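Local structure of scyllo-inositol 2-dehydrogenase (NADP(+)) IolW (Bacillus subtilis subsp. subtilis, 3GDO) at the interface of chains A and B. The protein catalyses the reversible NADPH-dependent reduction of scyllo-inosose to scyllo-inositol and cannot use NADH in place of NADPH. Sequence-based numbering; all coordinates share one arbitrary frame. Chains: chain A/B, Uncharacterized oxidoreductase yvaA.

All three contacts join the two copies of the enzyme through their C-terminal alpha/beta regions. Contacts 1 and 2, whose C-alpha centres are about 27 Å apart, are near-equivalents with the chains exchanged: each sets Pro233 of one copy, preceded by Val232, against Ser247, Thr283, Ile285 and Lys290 of the other, with somewhat different neighbours included. Contact 3 is, by the same C-alpha centres, about 16 Å from contact 1 and about 20 Å from contact 2, and brings strands 148-152, 222-228 and 239-242 of chain A against strands 212-219 and 222-228 of chain B. This two-fold arrangement probably reflects a biological dimer with sheets face to face.

Contact 1: the interface of chains A and B. Residues chain A 245-247, 283, 285, 290; chain B 156, 232-233.
In the C-terminal alpha/beta domain of this Gfo/Idh/MocA enzyme, the loop residues B:Tyr156 and B:Pro233 lie against strands 246-250 and 280-286 of chain A. A:Ile285 carries an apolar contact: its terminal methyl CD1 sits over one face of the B:Tyr156 ring, 3.7 Å from the ring centroid and displaced towards the CD2 rim. Because A:Ile285 CG1 lies opposite its carbonyl carbon (chi1 -63°) and the chain then runs straight on to CD1, the methyl reaches the ring while CG2 rests 3.8 Å from B:Tyr156 CE2. The same CD1 is 3.8 Å from B:Pro233 CA, so the methyl is wedged between tyrosine and proline. Within chain B, the backbone N of B:Val232 stands in the ring plane at its edge. At the phenol end, B:Tyr156 OH lies 3.8 Å from A:Asp245 CA, with carboxylate and ring planes 48° apart. Further along, the pyrrolidine ring of B:Pro233 rests on the strand start, CG lying 3.6 Å from A:Ser246 CA. A:Lys290 NZ adds a weak hydrogen bond to the carbonyl B:Pro233 O at 3.4 Å. An alanine in place of B:Tyr156 would probably leave A:Ile285 CD1 without the aromatic face beneath it and open a gap beside B:Pro233. In the deposited assembly the patch seats loops of one subunit on the sheet of the other; if this dimer is the biological one, it probably helps hold the two copies together.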
ATOM      1  N   ASP A 245      11.544 -11.614  10.772  1.00 34.71           N
ATOM      2  CA  ASP A 245      12.504 -10.951  11.707  1.00 35.79           C
ATOM      3  C   ASP A 245      12.867  -9.552  11.259  1.00 34.26           C
ATOM      4  O   ASP A 245      13.459  -8.789  12.015  1.00 34.37           O
ATOM      5  CB  ASP A 245      13.899 -11.650  11.635  1.00 38.41           C
ATOM      6  CG  ASP A 245      13.959 -12.933  12.408  1.00 44.03           C
ATOM      7  OD1 ASP A 245      14.605 -13.884  11.931  1.00 49.95           O
ATOM      8  OD2 ASP A 245      13.353 -12.996  13.493  1.00 51.74           O
ATOM      9  N   SER A 246      12.624  -9.252   9.996  1.00 33.30           N
ATOM     10  CA  SER A 246      13.189  -8.068   9.382  1.00 32.59           C
ATOM     11  C   SER A 246      12.286  -7.456   8.320  1.00 32.05           C
ATOM     12  O   SER A 246      11.447  -8.162   7.683  1.00 31.02           O
ATOM     13  CB  SER A 246      14.569  -8.443   8.777  1.00 33.36           C
ATOM     14  OG  SER A 246      14.401  -9.528   7.879  1.00 35.67           O
ATOM     15  N   SER A 247      12.474  -6.157   8.120  1.00 31.06           N
ATOM     16  CA  SER A 247      11.788  -5.354   7.108  1.00 30.96           C
ATOM     17  C   SER A 247      12.833  -4.583   6.320  1.00 30.93           C
ATOM     18  O   SER A 247      13.796  -4.093   6.918  1.00 30.38           O
ATOM     19  CB  SER A 247      10.898  -4.312   7.810  1.00 30.38           C
ATOM     20  OG  SER A 247       9.765  -4.956   8.383  1.00 33.83           O
ATOM     21  N   THR A 283      15.582  -3.180   8.925  1.00 36.73           N
ATOM     22  CA  THR A 283      15.290  -3.283  10.350  1.00 37.02           C
ATOM     23  C   THR A 283      15.231  -4.746  10.753  1.00 37.48           C
ATOM     24  O   THR A 283      14.467  -5.537  10.173  1.00 36.62           O
ATOM     25  CB  THR A 283      13.999  -2.538  10.715  1.00 36.13           C
ATOM     26  OG1 THR A 283      14.168  -1.157  10.402  1.00 37.28           O
ATOM     27  CG2 THR A 283      13.721  -2.631  12.214  1.00 37.34           C
ATOM     28  N   ILE A 285      15.009  -7.537  14.060  1.00 42.41           N
ATOM     29  CA  ILE A 285      14.588  -7.697  15.452  1.00 44.32           C
ATOM     30  C   ILE A 285      15.152  -9.009  15.960  1.00 45.56           C
ATOM     31  O   ILE A 285      14.937 -10.061  15.350  1.00 45.37           O
ATOM     32  CB  ILE A 285      13.040  -7.664  15.620  1.00 43.84           C
ATOM     33  CG1 ILE A 285      12.493  -6.294  15.195  1.00 44.98           C
ATOM     34  CG2 ILE A 285      12.618  -7.999  17.075  1.00 44.58           C
ATOM     35  CD1 ILE A 285      10.997  -6.121  15.336  1.00 45.93           C
ATOM     36  N   LYS A 290      15.821  -4.373  18.656  1.00 52.41           N
ATOM     37  CA  LYS A 290      15.474  -3.944  17.307  1.00 51.01           C
ATOM     38  C   LYS A 290      16.571  -3.004  16.775  1.00 50.18           C
ATOM     39  O   LYS A 290      16.835  -1.972  17.384  1.00 50.27           O
ATOM     40  CB  LYS A 290      14.130  -3.209  17.350  1.00 50.69           C
ATOM     41  CG  LYS A 290      13.803  -2.353  16.137  1.00 50.25           C
ATOM     42  CD  LYS A 290      12.539  -1.573  16.359  1.00 54.08           C
ATOM     43  CE  LYS A 290      12.275  -0.619  15.217  1.00 55.72           C
ATOM     44  NZ  LYS A 290      10.851  -0.707  14.820  1.00 56.45           N
TER
ATOM     45  N   TYR B 156       4.343  -5.503  15.194  1.00 33.26           N
ATOM     46  CA  TYR B 156       5.209  -6.692  15.214  1.00 34.23           C
ATOM     47  C   TYR B 156       4.855  -7.534  16.436  1.00 35.70           C
ATOM     48  O   TYR B 156       5.298  -7.266  17.521  1.00 34.60           O
ATOM     49  CB  TYR B 156       6.704  -6.325  15.240  1.00 33.90           C
ATOM     50  CG  TYR B 156       7.611  -7.550  15.085  1.00 36.12           C
ATOM     51  CD1 TYR B 156       7.669  -8.251  13.865  1.00 32.82           C
ATOM     52  CD2 TYR B 156       8.369  -8.024  16.155  1.00 34.94           C
ATOM     53  CE1 TYR B 156       8.465  -9.360  13.718  1.00 34.33           C
ATOM     54  CE2 TYR B 156       9.190  -9.151  16.002  1.00 36.86           C
ATOM     55  CZ  TYR B 156       9.232  -9.795  14.783  1.00 34.63           C
ATOM     56  OH  TYR B 156      10.025 -10.896  14.616  1.00 36.17           O
ATOM     57  N   VAL B 232       5.335  -7.292  11.167  1.00 28.57           N
ATOM     58  CA  VAL B 232       5.871  -6.164  10.458  1.00 29.37           C
ATOM     59  C   VAL B 232       6.949  -5.514  11.317  1.00 30.38           C
ATOM     60  O   VAL B 232       6.641  -4.663  12.146  1.00 29.81           O
ATOM     61  CB  VAL B 232       4.776  -5.095  10.060  1.00 29.37           C
ATOM     62  CG1 VAL B 232       5.441  -3.869   9.391  1.00 28.29           C
ATOM     63  CG2 VAL B 232       3.746  -5.646   9.121  1.00 29.75           C
ATOM     64  N   PRO B 233       8.225  -5.925  11.121  1.00 30.71           N
ATOM     65  CA  PRO B 233       9.295  -5.378  11.987  1.00 30.58           C
ATOM     66  C   PRO B 233       9.386  -3.857  11.893  1.00 30.50           C
ATOM     67  O   PRO B 233       9.552  -3.198  12.891  1.00 31.23           O
ATOM     68  CB  PRO B 233      10.564  -6.062  11.429  1.00 29.04           C
ATOM     69  CG  PRO B 233      10.072  -7.427  11.109  1.00 31.01           C
ATOM     70  CD  PRO B 233       8.681  -7.139  10.411  1.00 30.08           C
TER

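Contact 2: the interface of chains A and B. Residues chain A 232-235; chain B 247, 249, 283, 285, 290.
The backbone changes course between A:Pro233, in a helix-like conformation, and the extended A:Ala234, presenting a carbonyl and an amide to strands of chain B. These strands, 246-250, 280-286 and 289-295, belong to the C-terminal alpha/beta domain of the Gfo/Idh/MocA family. A firm polar link is the hydrogen bond from the amide A:Ala234 N to the hydroxyl B:Ser247 OG, 2.9 Å long and nearly straight, with 164° at the hydrogen. B:Ser247 holds OG on the side away from its own carbonyl carbon (chi1 -77°), which points the oxygen at the loop; the same atom lies 3.3 Å from A:Pro233 CD, so the proline ring flanks the bond. The methyl A:Ala234 CB meets two neighbouring strands: it is 3.7 Å from B:Thr283 CB and 3.8 Å from B:Ser247 CB. It also touches the threonine hydroxyl, B:Thr283 OG1, at 3.5 Å. The lysine B:Lys290 starts extended and then bends at its last two torsions, which brings the amine NZ to the carbonyl A:Pro233 O in a weak hydrogen bond of 3.3 Å. Between lysine and serine, B:Ile285 makes a looser approach, with CG1 4.1 Å from A:Pro233 CB. On the far side of the alanine, the methyl B:Ile249 CD1 stays 4.1 Å from the carbonyl A:Ala234 O, likewise a loose approach.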
ATOM      1  N   VAL A 232       0.489  11.401  -8.611  1.00 34.66           N
ATOM      2  CA  VAL A 232       1.194  11.220  -7.342  1.00 34.42           C
ATOM      3  C   VAL A 232       2.387  12.174  -7.244  1.00 35.12           C
ATOM      4  O   VAL A 232       3.465  11.868  -7.755  1.00 34.85           O
ATOM      5  CB  VAL A 232       1.688   9.759  -7.194  1.00 34.67           C
ATOM      6  CG1 VAL A 232       2.545   9.594  -5.932  1.00 33.95           C
ATOM      7  CG2 VAL A 232       0.503   8.764  -7.233  1.00 31.87           C
ATOM      8  N   PRO A 233       2.201  13.339  -6.595  1.00 35.72           N
ATOM      9  CA  PRO A 233       3.308  14.317  -6.414  1.00 36.54           C
ATOM     10  C   PRO A 233       4.554  13.817  -5.659  1.00 37.37           C
ATOM     11  O   PRO A 233       5.686  14.108  -6.086  1.00 37.96           O
ATOM     12  CB  PRO A 233       2.625  15.482  -5.649  1.00 36.21           C
ATOM     13  CG  PRO A 233       1.207  15.394  -6.052  1.00 34.08           C
ATOM     14  CD  PRO A 233       0.892  13.932  -6.260  1.00 36.27           C
ATOM     15  N   ALA A 234       4.385  13.099  -4.537  1.00 38.19           N
ATOM     16  CA  ALA A 234       5.533  12.472  -3.851  1.00 38.20           C
ATOM     17  C   ALA A 234       5.265  11.002  -3.589  1.00 38.98           C
ATOM     18  O   ALA A 234       4.209  10.618  -3.086  1.00 38.63           O
ATOM     19  CB  ALA A 234       5.897  13.190  -2.533  1.00 38.80           C
ATOM     20  N   ASN A 235       6.225  10.179  -3.957  1.00 39.20           N
ATOM     21  CA  ASN A 235       6.078   8.742  -3.807  1.00 39.81           C
ATOM     22  C   ASN A 235       6.367   8.341  -2.373  1.00 38.73           C
ATOM     23  O   ASN A 235       7.122   8.989  -1.631  1.00 38.87           O
ATOM     24  CB  ASN A 235       6.993   8.023  -4.798  1.00 39.93           C
ATOM     25  CG  ASN A 235       6.799   8.520  -6.198  1.00 44.10           C
ATOM     26  OD1 ASN A 235       5.694   8.482  -6.723  1.00 48.74           O
ATOM     27  ND2 ASN A 235       7.866   9.026  -6.814  1.00 47.60           N
TER
ATOM     28  N   SER B 247       0.983  15.938  -2.068  1.00 37.45           N
ATOM     29  CA  SER B 247       1.058  14.646  -1.391  1.00 36.51           C
ATOM     30  C   SER B 247       1.453  14.913   0.050  1.00 36.62           C
ATOM     31  O   SER B 247       2.333  15.784   0.324  1.00 36.49           O
ATOM     32  CB  SER B 247       2.173  13.796  -1.987  1.00 36.17           C
ATOM     33  OG  SER B 247       1.829  13.226  -3.224  1.00 35.31           O
ATOM     34  N   ILE B 249       2.878  12.697   3.279  1.00 33.09           N
ATOM     35  CA  ILE B 249       3.403  11.369   3.677  1.00 32.83           C
ATOM     36  C   ILE B 249       3.872  11.481   5.093  1.00 32.69           C
ATOM     37  O   ILE B 249       4.668  12.375   5.403  1.00 33.82           O
ATOM     38  CB  ILE B 249       4.610  10.889   2.870  1.00 32.95           C
ATOM     39  CG1 ILE B 249       4.390  10.956   1.338  1.00 36.24           C
ATOM     40  CG2 ILE B 249       5.066   9.487   3.374  1.00 32.40           C
ATOM     41  CD1 ILE B 249       3.305  10.143   0.834  1.00 40.51           C
ATOM     42  N   THR B 283       4.412  17.689   0.035  1.00 44.42           N
ATOM     43  CA  THR B 283       5.044  18.033  -1.229  1.00 45.04           C
ATOM     44  C   THR B 283       4.000  18.693  -2.109  1.00 45.77           C
ATOM     45  O   THR B 283       2.911  18.138  -2.283  1.00 45.27           O
ATOM     46  CB  THR B 283       5.590  16.796  -1.887  1.00 44.22           C
ATOM     47  OG1 THR B 283       6.620  16.276  -1.051  1.00 44.40           O
ATOM     48  CG2 THR B 283       6.174  17.109  -3.255  1.00 44.99           C
ATOM     49  N   ILE B 285       3.345  20.740  -5.922  1.00 50.95           N
ATOM     50  CA  ILE B 285       3.809  21.056  -7.264  1.00 53.21           C
ATOM     51  C   ILE B 285       2.930  22.094  -7.967  1.00 54.53           C
ATOM     52  O   ILE B 285       1.766  21.824  -8.291  1.00 54.78           O
ATOM     53  CB  ILE B 285       3.974  19.796  -8.189  1.00 53.07           C
ATOM     54  CG1 ILE B 285       4.641  18.635  -7.423  1.00 53.37           C
ATOM     55  CG2 ILE B 285       4.761  20.174  -9.470  1.00 52.94           C
ATOM     56  CD1 ILE B 285       5.333  17.552  -8.267  1.00 52.10           C
ATOM     57  N   LYS B 290       8.690  22.057  -7.517  1.00 59.02           N
ATOM     58  CA  LYS B 290       8.303  21.008  -6.590  1.00 58.50           C
ATOM     59  C   LYS B 290       8.905  21.380  -5.243  1.00 57.90           C
ATOM     60  O   LYS B 290      10.119  21.499  -5.106  1.00 57.90           O
ATOM     61  CB  LYS B 290       8.819  19.661  -7.113  1.00 58.64           C
ATOM     62  CG  LYS B 290       8.598  18.411  -6.269  1.00 58.99           C
ATOM     63  CD  LYS B 290       8.860  17.180  -7.159  1.00 60.24           C
ATOM     64  CE  LYS B 290       9.666  16.091  -6.466  1.00 62.40           C
ATOM     65  NZ  LYS B 290       8.820  15.049  -5.814  1.00 63.27           N
TER

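Contact 3: the interface of chains A and B. Residues chain A 150, 225, 240; chain B 214, 227.
To one side of the B:Tyr227 ring plane, beyond the CE1-CZ rim, lies the carboxamide of A:Gln150, the amide and ring planes being 81° apart. The amide N and O both lie on the same side of the ring plane, outside its CE1 rim: NE2 is 3.6 Å and OE1 3.8 Å from B:Tyr227 CE1. B:His214 lies on that side of the tyrosine ring too; within chain B, B:Tyr227 CB sits above the imidazole plane, outside the CD2 corner, while A:Ile225 CG2 approaches from the opposite side, beyond the NE2 corner, at 4.2 Å from B:His214 NE2. A:Gln150 reaches the phenol because its chain is extended beyond CG (chi2 -179°). The residues come from strands 148-152, 222-228 and 239-242 of chain A and 212-219 and 222-228 of chain B, so the contact is a sheet-to-sheet packing in the C-terminal alpha/beta region, probably part of a dimer interface. The tyrosine hydroxyl B:Tyr227 OH lies 3.7 Å from A:Gln150 OE1, too long to count as a hydrogen bond. A polar link to A:Gln240 instead runs through a water molecule, whose oxygen is 2.7 Å from B:Tyr227 OH and 2.8 Å from the amide oxygen A:Gln240 OE1.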
ATOM      1  N   GLN A 150       5.377  -5.239  -0.836  1.00 26.35           N
ATOM      2  CA  GLN A 150       4.613  -4.143  -1.431  1.00 27.20           C
ATOM      3  C   GLN A 150       5.456  -3.236  -2.279  1.00 26.23           C
ATOM      4  O   GLN A 150       6.449  -2.725  -1.795  1.00 24.72           O
ATOM      5  CB  GLN A 150       3.987  -3.269  -0.347  1.00 27.28           C
ATOM      6  CG  GLN A 150       3.220  -4.090   0.595  1.00 33.96           C
ATOM      7  CD  GLN A 150       2.549  -3.316   1.684  1.00 39.16           C
ATOM      8  OE1 GLN A 150       3.090  -2.338   2.238  1.00 39.92           O
ATOM      9  NE2 GLN A 150       1.366  -3.792   2.053  1.00 39.64           N
ATOM     10  N   ILE A 225       1.744  -6.994  -3.092  1.00 28.51           N
ATOM     11  CA  ILE A 225       0.870  -5.908  -3.507  1.00 27.62           C
ATOM     12  C   ILE A 225       1.651  -5.008  -4.458  1.00 27.31           C
ATOM     13  O   ILE A 225       2.698  -4.423  -4.049  1.00 25.43           O
ATOM     14  CB  ILE A 225       0.451  -5.048  -2.274  1.00 26.98           C
ATOM     15  CG1 ILE A 225      -0.068  -5.904  -1.117  1.00 31.52           C
ATOM     16  CG2 ILE A 225      -0.578  -3.988  -2.650  1.00 29.64           C
ATOM     17  CD1 ILE A 225      -1.211  -6.792  -1.493  1.00 34.36           C
ATOM     18  N   GLN A 240       8.435  -1.955   0.294  1.00 27.34           N
ATOM     19  CA  GLN A 240       8.252  -2.269   1.703  1.00 28.50           C
ATOM     20  C   GLN A 240       8.153  -3.783   1.750  1.00 29.15           C
ATOM     21  O   GLN A 240       7.266  -4.379   1.109  1.00 29.00           O
ATOM     22  CB  GLN A 240       6.974  -1.585   2.243  1.00 28.85           C
ATOM     23  CG  GLN A 240       6.946  -0.073   1.952  1.00 33.05           C
ATOM     24  CD  GLN A 240       5.619   0.615   2.312  1.00 37.77           C
ATOM     25  OE1 GLN A 240       5.288   0.718   3.475  1.00 37.60           O
ATOM     26  NE2 GLN A 240       4.879   1.108   1.298  1.00 41.00           N
TER
ATOM     27  N   HIS B 214      -6.381  -6.109   4.398  1.00 26.51           N
ATOM     28  CA  HIS B 214      -6.120  -5.165   3.337  1.00 27.44           C
ATOM     29  C   HIS B 214      -7.476  -4.790   2.697  1.00 27.73           C
ATOM     30  O   HIS B 214      -8.125  -5.629   2.073  1.00 28.20           O
ATOM     31  CB  HIS B 214      -5.217  -5.823   2.278  1.00 26.98           C
ATOM     32  CG  HIS B 214      -4.668  -4.836   1.317  1.00 29.53           C
ATOM     33  ND1 HIS B 214      -5.420  -4.315   0.273  1.00 30.47           N
ATOM     34  CD2 HIS B 214      -3.479  -4.177   1.304  1.00 29.19           C
ATOM     35  CE1 HIS B 214      -4.687  -3.418  -0.372  1.00 32.47           C
ATOM     36  NE2 HIS B 214      -3.514  -3.306   0.241  1.00 28.71           N
ATOM     37  N   TYR B 227      -4.891  -0.925   5.442  1.00 27.95           N
ATOM     38  CA  TYR B 227      -4.248  -2.215   5.605  1.00 27.81           C
ATOM     39  C   TYR B 227      -3.421  -2.264   6.857  1.00 27.27           C
ATOM     40  O   TYR B 227      -3.030  -1.220   7.410  1.00 25.76           O
ATOM     41  CB  TYR B 227      -3.427  -2.580   4.357  1.00 29.24           C
ATOM     42  CG  TYR B 227      -2.221  -1.720   4.106  1.00 34.10           C
ATOM     43  CD1 TYR B 227      -0.972  -2.083   4.632  1.00 36.06           C
ATOM     44  CD2 TYR B 227      -2.321  -0.529   3.333  1.00 37.79           C
ATOM     45  CE1 TYR B 227       0.139  -1.311   4.399  1.00 40.21           C
ATOM     46  CE2 TYR B 227      -1.183   0.269   3.096  1.00 40.21           C
ATOM     47  CZ  TYR B 227       0.044  -0.141   3.629  1.00 39.50           C
ATOM     48  OH  TYR B 227       1.193   0.595   3.425  1.00 43.27           O
TER
HETATM   49  O   HOH W   1       3.071   2.002   4.716  1.00 34.74           O